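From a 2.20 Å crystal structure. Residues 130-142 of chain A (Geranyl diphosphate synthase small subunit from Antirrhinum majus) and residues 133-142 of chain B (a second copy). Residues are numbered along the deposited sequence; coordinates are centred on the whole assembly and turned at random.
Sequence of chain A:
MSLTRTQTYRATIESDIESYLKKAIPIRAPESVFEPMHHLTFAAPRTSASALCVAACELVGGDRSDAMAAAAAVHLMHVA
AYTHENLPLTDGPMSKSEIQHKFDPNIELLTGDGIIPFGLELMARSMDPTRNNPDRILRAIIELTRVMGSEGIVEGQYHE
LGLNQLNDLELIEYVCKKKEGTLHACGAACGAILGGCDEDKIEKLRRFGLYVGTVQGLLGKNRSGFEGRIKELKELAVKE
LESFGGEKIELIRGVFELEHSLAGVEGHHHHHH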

ATOM      1  N   THR A 130      11.929  16.323 -14.868  1.00 93.78           N
ATOM      2  CA  THR A 130      11.746  17.572 -15.621  1.00 96.58           C
ATOM      3  C   THR A 130      10.296  18.089 -15.504  1.00 96.41           C
ATOM      4  O   THR A 130       9.881  18.988 -16.250  1.00 98.40           O
ATOM      5  CB  THR A 130      12.200  17.432 -17.111  1.00 97.75           C
ATOM      6  OG1 THR A 130      12.111  18.703 -17.770  1.00100.09           O
ATOM      7  CG2 THR A 130      11.363  16.390 -17.868  1.00 95.14           C
ATOM      8  N   ARG A 131       9.564  17.526 -14.532  1.00 94.07           N
ATOM      9  CA  ARG A 131       8.133  17.788 -14.276  1.00 93.17           C
ATOM     10  C   ARG A 131       7.241  16.994 -15.237  1.00 91.25           C
ATOM     11  O   ARG A 131       6.704  17.540 -16.212  1.00 92.67           O
ATOM     12  CB  ARG A 131       7.782  19.291 -14.292  1.00 96.23           C
ATOM     13  CG  ARG A 131       8.649  20.220 -13.407  1.00 99.29           C
ATOM     14  CD  ARG A 131       9.167  19.559 -12.125  1.00 96.49           C
ATOM     15  NE  ARG A 131       8.095  19.194 -11.199  1.00 95.70           N
ATOM     16  CZ  ARG A 131       7.884  19.785 -10.028  1.00 95.06           C
ATOM     17  NH1 ARG A 131       6.885  19.382  -9.260  1.00 94.47           N
ATOM     18  NH2 ARG A 131       8.679  20.768  -9.616  1.00 98.48           N
ATOM     19  N   ASN A 132       7.096  15.701 -14.944  1.00 87.99           N
ATOM     20  CA  ASN A 132       6.388  14.768 -15.821  1.00 86.16           C
ATOM     21  C   ASN A 132       5.114  14.159 -15.238  1.00 83.79           C
ATOM     22  O   ASN A 132       5.151  13.426 -14.236  1.00 82.01           O
ATOM     23  CB  ASN A 132       7.305  13.617 -16.251  1.00 85.16           C
ATOM     24  CG  ASN A 132       8.476  14.070 -17.078  1.00 86.88           C
ATOM     25  OD1 ASN A 132       9.599  13.626 -16.852  1.00 87.08           O
ATOM     26  ND2 ASN A 132       8.229  14.946 -18.051  1.00 89.18           N
ATOM     27  N   ASN A 133       3.993  14.449 -15.899  1.00 83.51           N
ATOM     28  CA  ASN A 133       2.742  13.700 -15.724  1.00 80.93           C
ATOM     29  C   ASN A 133       2.261  13.502 -14.274  1.00 78.45           C
ATOM     30  O   ASN A 133       2.200  12.369 -13.801  1.00 77.18           O
ATOM     31  CB  ASN A 133       2.860  12.324 -16.397  1.00 79.48           C
ATOM     32  CG  ASN A 133       4.016  12.236 -17.379  1.00 81.38           C
ATOM     33  OD1 ASN A 133       4.031  12.911 -18.412  1.00 82.10           O
ATOM     34  ND2 ASN A 133       4.991  11.383 -17.061  1.00 79.15           N
ATOM     35  N   PRO A 134       1.911  14.591 -13.564  1.00 78.01           N
ATOM     36  CA  PRO A 134       1.455  14.422 -12.184  1.00 75.70           C
ATOM     37  C   PRO A 134       0.045  13.851 -12.094  1.00 73.08           C
ATOM     38  O   PRO A 134      -0.243  13.068 -11.190  1.00 71.11           O
ATOM     39  CB  PRO A 134       1.473  15.851 -11.620  1.00 78.17           C
ATOM     40  CG  PRO A 134       2.229  16.653 -12.596  1.00 80.10           C
ATOM     41  CD  PRO A 134       2.016  16.015 -13.921  1.00 79.94           C
ATOM     42  N   ASP A 135      -0.826  14.258 -13.015  1.00 72.79           N
ATOM     43  CA  ASP A 135      -2.164  13.683 -13.098  1.00 70.51           C
ATOM     44  C   ASP A 135      -2.103  12.250 -13.628  1.00 66.96           C
ATOM     45  O   ASP A 135      -2.894  11.404 -13.216  1.00 66.19           O
ATOM     46  CB  ASP A 135      -3.076  14.536 -13.978  1.00 72.58           C
ATOM     47  CG  ASP A 135      -4.483  13.979 -14.064  1.00 72.23           C
ATOM     48  OD1 ASP A 135      -5.171  13.950 -13.026  1.00 71.99           O
ATOM     49  OD2 ASP A 135      -4.895  13.564 -15.168  1.00 72.60           O
ATOM     50  N   ARG A 136      -1.164  11.989 -14.535  1.00 64.94           N
ATOM     51  CA  ARG A 136      -0.948  10.641 -15.063  1.00 61.84           C
ATOM     52  C   ARG A 136      -0.404   9.684 -14.008  1.00 58.98           C
ATOM     53  O   ARG A 136      -0.942   8.592 -13.834  1.00 57.37           O
ATOM     54  CB  ARG A 136       0.007  10.650 -16.250  1.00 61.67           C
ATOM     55  CG  ARG A 136      -0.654  10.746 -17.599  1.00 61.82           C
ATOM     56  CD  ARG A 136       0.403  10.749 -18.682  1.00 63.44           C
ATOM     57  NE  ARG A 136      -0.065  11.422 -19.887  1.00 64.50           N
ATOM     58  CZ  ARG A 136       0.633  11.526 -21.015  1.00 66.45           C
ATOM     59  NH1 ARG A 136       1.844  10.986 -21.117  1.00 64.92           N
ATOM     60  NH2 ARG A 136       0.106  12.162 -22.048  1.00 67.53           N
ATOM     61  N   ILE A 137       0.668  10.084 -13.323  1.00 58.28           N
ATOM     62  CA  ILE A 137       1.286   9.200 -12.332  1.00 55.90           C
ATOM     63  C   ILE A 137       0.330   8.968 -11.173  1.00 53.34           C
ATOM     64  O   ILE A 137       0.260   7.868 -10.632  1.00 51.88           O
ATOM     65  CB  ILE A 137       2.710   9.667 -11.919  1.00 56.94           C
ATOM     66  CG1 ILE A 137       3.729   8.923 -12.792  1.00 57.45           C
ATOM     67  CG2 ILE A 137       2.997   9.361 -10.452  1.00 56.73           C
ATOM     68  CD1 ILE A 137       4.952   9.720 -13.191  1.00 58.19           C
ATOM     69  N   LEU A 138      -0.444   9.996 -10.844  1.00 52.63           N
ATOM     70  CA  LEU A 138      -1.516   9.872  -9.874  1.00 50.86           C
ATOM     71  C   LEU A 138      -2.565   8.883 -10.367  1.00 49.50           C
ATOM     72  O   LEU A 138      -3.039   8.048  -9.595  1.00 48.03           O
ATOM     73  CB  LEU A 138      -2.158  11.231  -9.631  1.00 51.93           C
ATOM     74  CG  LEU A 138      -2.664  11.643  -8.255  1.00 53.66           C
ATOM     75  CD1 LEU A 138      -1.693  11.223  -7.163  1.00 50.96           C
ATOM     76  CD2 LEU A 138      -2.861  13.174  -8.255  1.00 54.18           C
ATOM     77  N   ARG A 139      -2.927   8.969 -11.649  1.00 49.78           N
ATOM     78  CA  ARG A 139      -3.884   8.016 -12.196  1.00 49.27           C
ATOM     79  C   ARG A 139      -3.352   6.581 -12.214  1.00 45.35           C
ATOM     80  O   ARG A 139      -4.116   5.641 -11.997  1.00 44.29           O
ATOM     81  CB  ARG A 139      -4.393   8.422 -13.585  1.00 52.73           C
ATOM     82  CG  ARG A 139      -5.603   7.587 -14.023  1.00 55.46           C
ATOM     83  CD  ARG A 139      -6.281   8.151 -15.254  1.00 54.77           C
ATOM     84  NE  ARG A 139      -7.280   7.237 -15.811  1.00 57.35           N
ATOM     85  CZ  ARG A 139      -7.964   7.477 -16.932  1.00 56.52           C
ATOM     86  NH1 ARG A 139      -7.750   8.595 -17.621  1.00 60.52           N
ATOM     87  NH2 ARG A 139      -8.865   6.602 -17.371  1.00 59.08           N
ATOM     88  N   ALA A 140      -2.052   6.428 -12.476  1.00 43.29           N
ATOM     89  CA  ALA A 140      -1.388   5.123 -12.463  1.00 40.78           C
ATOM     90  C   ALA A 140      -1.425   4.527 -11.058  1.00 38.71           C
ATOM     91  O   ALA A 140      -1.562   3.320 -10.883  1.00 37.89           O
ATOM     92  CB  ALA A 140       0.071   5.255 -12.955  1.00 40.74           C
ATOM     93  N   ILE A 141      -1.313   5.402 -10.066  1.00 38.47           N
ATOM     94  CA  ILE A 141      -1.317   5.030  -8.659  1.00 37.42           C
ATOM     95  C   ILE A 141      -2.701   4.540  -8.252  1.00 36.67           C
ATOM     96  O   ILE A 141      -2.837   3.511  -7.574  1.00 35.05           O
ATOM     97  CB  ILE A 141      -0.821   6.205  -7.808  1.00 38.37           C
ATOM     98  CG1 ILE A 141       0.708   6.165  -7.775  1.00 37.51           C
ATOM     99  CG2 ILE A 141      -1.426   6.195  -6.399  1.00 37.33           C
ATOM    100  CD1 ILE A 141       1.341   7.501  -7.569  1.00 39.63           C
ATOM    101  N   ILE A 142      -3.715   5.253  -8.733  1.00 37.92           N
ATOM    102  CA  ILE A 142      -5.098   4.839  -8.563  1.00 39.06           C
ATOM    103  C   ILE A 142      -5.301   3.420  -9.079  1.00 38.31           C
ATOM    104  O   ILE A 142      -5.905   2.588  -8.378  1.00 37.79           O
ATOM    105  CB  ILE A 142      -6.071   5.812  -9.245  1.00 40.87           C
ATOM    106  CG1 ILE A 142      -6.100   7.128  -8.475  1.00 43.08           C
ATOM    107  CG2 ILE A 142      -7.455   5.213  -9.289  1.00 42.55           C
ATOM    108  CD1 ILE A 142      -6.389   8.352  -9.342  1.00 43.64           C
TER
ATOM    109  N   ASN B 133      -2.942  20.526  -6.772  1.00 77.04           N
ATOM    110  CA  ASN B 133      -2.756  19.314  -5.975  1.00 73.21           C
ATOM    111  C   ASN B 133      -1.947  18.155  -6.578  1.00 71.78           C
ATOM    112  O   ASN B 133      -1.269  17.458  -5.834  1.00 70.84           O
ATOM    113  CB  ASN B 133      -4.109  18.813  -5.465  1.00 71.82           C
ATOM    114  CG  ASN B 133      -4.753  19.774  -4.474  1.00 72.56           C
ATOM    115  OD1 ASN B 133      -4.588  20.991  -4.575  1.00 73.76           O
ATOM    116  ND2 ASN B 133      -5.493  19.231  -3.514  1.00 70.89           N
ATOM    117  N   PRO B 134      -2.002  17.933  -7.907  1.00 72.01           N
ATOM    118  CA  PRO B 134      -1.277  16.748  -8.394  1.00 70.41           C
ATOM    119  C   PRO B 134       0.173  16.669  -7.896  1.00 68.83           C
ATOM    120  O   PRO B 134       0.640  15.584  -7.549  1.00 67.21           O
ATOM    121  CB  PRO B 134      -1.331  16.896  -9.923  1.00 72.63           C
ATOM    122  CG  PRO B 134      -1.673  18.314 -10.164  1.00 72.48           C
ATOM    123  CD  PRO B 134      -2.558  18.710  -9.033  1.00 73.91           C
ATOM    124  N   ASP B 135       0.864  17.809  -7.854  1.00 69.20           N
ATOM    125  CA  ASP B 135       2.185  17.904  -7.226  1.00 67.70           C
ATOM    126  C   ASP B 135       2.073  17.636  -5.723  1.00 64.35           C
ATOM    127  O   ASP B 135       2.793  16.798  -5.189  1.00 63.40           O
ATOM    128  CB  ASP B 135       2.800  19.285  -7.475  1.00 69.70           C
ATOM    129  CG  ASP B 135       3.898  19.638  -6.467  1.00 71.58           C
ATOM    130  OD1 ASP B 135       4.954  18.964  -6.478  1.00 69.01           O
ATOM    131  OD2 ASP B 135       3.702  20.600  -5.678  1.00 69.64           O
ATOM    132  N   ARG B 136       1.159  18.351  -5.069  1.00 62.93           N
ATOM    133  CA  ARG B 136       0.932  18.260  -3.623  1.00 60.45           C
ATOM    134  C   ARG B 136       0.441  16.896  -3.151  1.00 57.06           C
ATOM    135  O   ARG B 136       1.022  16.309  -2.239  1.00 55.40           O
ATOM    136  CB  ARG B 136      -0.092  19.303  -3.186  1.00 61.35           C
ATOM    137  CG  ARG B 136       0.508  20.541  -2.584  1.00 64.40           C
ATOM    138  CD  ARG B 136      -0.568  21.541  -2.261  1.00 63.29           C
ATOM    139  NE  ARG B 136      -0.010  22.883  -2.202  1.00 67.05           N
ATOM    140  CZ  ARG B 136      -0.696  23.976  -1.884  1.00 66.33           C
ATOM    141  NH1 ARG B 136      -1.988  23.903  -1.580  1.00 67.96           N
ATOM    142  NH2 ARG B 136      -0.078  25.143  -1.861  1.00 69.96           N
ATOM    143  N   ILE B 137      -0.655  16.430  -3.750  1.00 56.01           N
ATOM    144  CA  ILE B 137      -1.257  15.139  -3.389  1.00 53.45           C
ATOM    145  C   ILE B 137      -0.279  13.997  -3.633  1.00 50.85           C
ATOM    146  O   ILE B 137      -0.174  13.083  -2.816  1.00 49.29           O
ATOM    147  CB  ILE B 137      -2.632  14.942  -4.082  1.00 54.28           C
ATOM    148  CG1 ILE B 137      -3.715  15.580  -3.204  1.00 54.95           C
ATOM    149  CG2 ILE B 137      -2.935  13.472  -4.338  1.00 53.78           C
ATOM    150  CD1 ILE B 137      -5.001  15.906  -3.907  1.00 55.67           C
ATOM    151  N   LEU B 138       0.475  14.090  -4.721  1.00 50.21           N
ATOM    152  CA  LEU B 138       1.512  13.108  -5.016  1.00 48.56           C
ATOM    153  C   LEU B 138       2.610  13.145  -3.953  1.00 47.55           C
ATOM    154  O   LEU B 138       3.127  12.099  -3.556  1.00 46.26           O
ATOM    155  CB  LEU B 138       2.093  13.355  -6.406  1.00 49.49           C
ATOM    156  CG  LEU B 138       2.683  12.252  -7.283  1.00 49.94           C
ATOM    157  CD1 LEU B 138       1.912  10.944  -7.175  1.00 48.23           C
ATOM    158  CD2 LEU B 138       2.719  12.744  -8.737  1.00 51.54           C
ATOM    159  N   ARG B 139       2.955  14.344  -3.475  1.00 47.85           N
ATOM    160  CA  ARG B 139       3.917  14.457  -2.385  1.00 47.39           C
ATOM    161  C   ARG B 139       3.374  13.880  -1.078  1.00 44.38           C
ATOM    162  O   ARG B 139       4.138  13.328  -0.294  1.00 43.77           O
ATOM    163  CB  ARG B 139       4.373  15.896  -2.181  1.00 50.40           C
ATOM    164  CG  ARG B 139       5.889  16.058  -2.153  1.00 53.36           C
ATOM    165  CD  ARG B 139       6.296  17.495  -1.823  1.00 52.97           C
ATOM    166  NE  ARG B 139       5.532  18.488  -2.586  1.00 56.09           N
ATOM    167  CZ  ARG B 139       5.256  19.716  -2.146  1.00 55.25           C
ATOM    168  NH1 ARG B 139       4.556  20.566  -2.900  1.00 58.33           N
ATOM    169  NH2 ARG B 139       5.684  20.101  -0.951  1.00 56.75           N
ATOM    170  N   ALA B 140       2.065  14.004  -0.855  1.00 42.62           N
ATOM    171  CA  ALA B 140       1.409  13.403   0.314  1.00 40.57           C
ATOM    172  C   ALA B 140       1.444  11.869   0.271  1.00 38.63           C
ATOM    173  O   ALA B 140       1.541  11.204   1.308  1.00 37.29           O
ATOM    174  CB  ALA B 140      -0.038  13.895   0.433  1.00 40.44           C
ATOM    175  N   ILE B 141       1.352  11.324  -0.937  1.00 38.67           N
ATOM    176  CA  ILE B 141       1.362   9.883  -1.157  1.00 37.98           C
ATOM    177  C   ILE B 141       2.752   9.338  -0.855  1.00 37.48           C
ATOM    178  O   ILE B 141       2.888   8.306  -0.216  1.00 36.33           O
ATOM    179  CB  ILE B 141       0.905   9.526  -2.590  1.00 39.15           C
ATOM    180  CG1 ILE B 141      -0.604   9.303  -2.615  1.00 40.35           C
ATOM    181  CG2 ILE B 141       1.601   8.274  -3.114  1.00 40.31           C
ATOM    182  CD1 ILE B 141      -1.377  10.350  -3.370  1.00 40.35           C
ATOM    183  N   ILE B 142       3.778  10.073  -1.272  1.00 38.78           N
ATOM    184  CA  ILE B 142       5.148   9.723  -0.941  1.00 39.97           C
ATOM    185  C   ILE B 142       5.310   9.583   0.572  1.00 39.43           C
ATOM    186  O   ILE B 142       5.873   8.580   1.042  1.00 38.31           O
ATOM    187  CB  ILE B 142       6.149  10.734  -1.532  1.00 42.08           C
ATOM    188  CG1 ILE B 142       6.285  10.495  -3.038  1.00 43.14           C
ATOM    189  CG2 ILE B 142       7.505  10.618  -0.854  1.00 42.62           C
ATOM    190  CD1 ILE B 142       6.315  11.772  -3.877  1.00 44.71           C
TER

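Two copies of the same helix pack side by side, their N-to-C directions 39° apart and their axes 9.0 Å apart at closest approach, burying 421 Å² in all. Leu138(B) and Leu138(A) cover the most surface, 77 and 73 Å², and each fills a hole on the partner helix. The side chain of Leu138(A) sits among Pro134(B), Ile137(B), Leu138(B) and Ile141(B); that of Leu138(B) sits among the same four residues of chain A. The packing is reciprocal, and the two leucines are also paired in register, with the CA atoms of Leu138(A) and Leu138(B) 6.6 Å apart. The leucines meet tip to tip, CD1 of Leu138(A) lying 3.6 Å from CD1 of Leu138(B). Around this point the contacts run in pairs: Leu138(A) CD1 lies 3.8 Å from Ile137(B) CG2, and Leu138(B) CD1 lies 3.8 Å from Ile137(A) CG2. The isoleucines one turn on are less evenly placed, with Ile141(A) CD1 3.5 Å from Leu138(B) CD1 but Ile141(B) CD1 3.9 Å from Leu138(A) CD1.

One turn earlier, Pro134(B) covers 54 Å² and meets its own counterpart, CB of Pro134(A) lying 3.4 Å from CB of Pro134(B). The backbones are nearer here, with the two Pro134 CA atoms 5.2 Å apart, so the compact rings touch directly. Pro134(B) also walls the leucine pocket, its CA 3.9 Å from Leu138(A) CD2.

No hydrogen bond crosses the contact, which is mainly apolar. Its polar element is a long salt bridge at the N-terminal end, where Arg131(A), in the loop before the helix, brings NH1 to 3.4 Å from Asp135(B) OD1, the carboxylate oxygen approaching the edge of the guanidinium near its plane. The other oxygen, Asp135(B) OD2, accepts a hydrogen bond from Arg139(B) NH1 at 2.9 Å, part of a salt bridge, so the aspartate links two arginines from different chains.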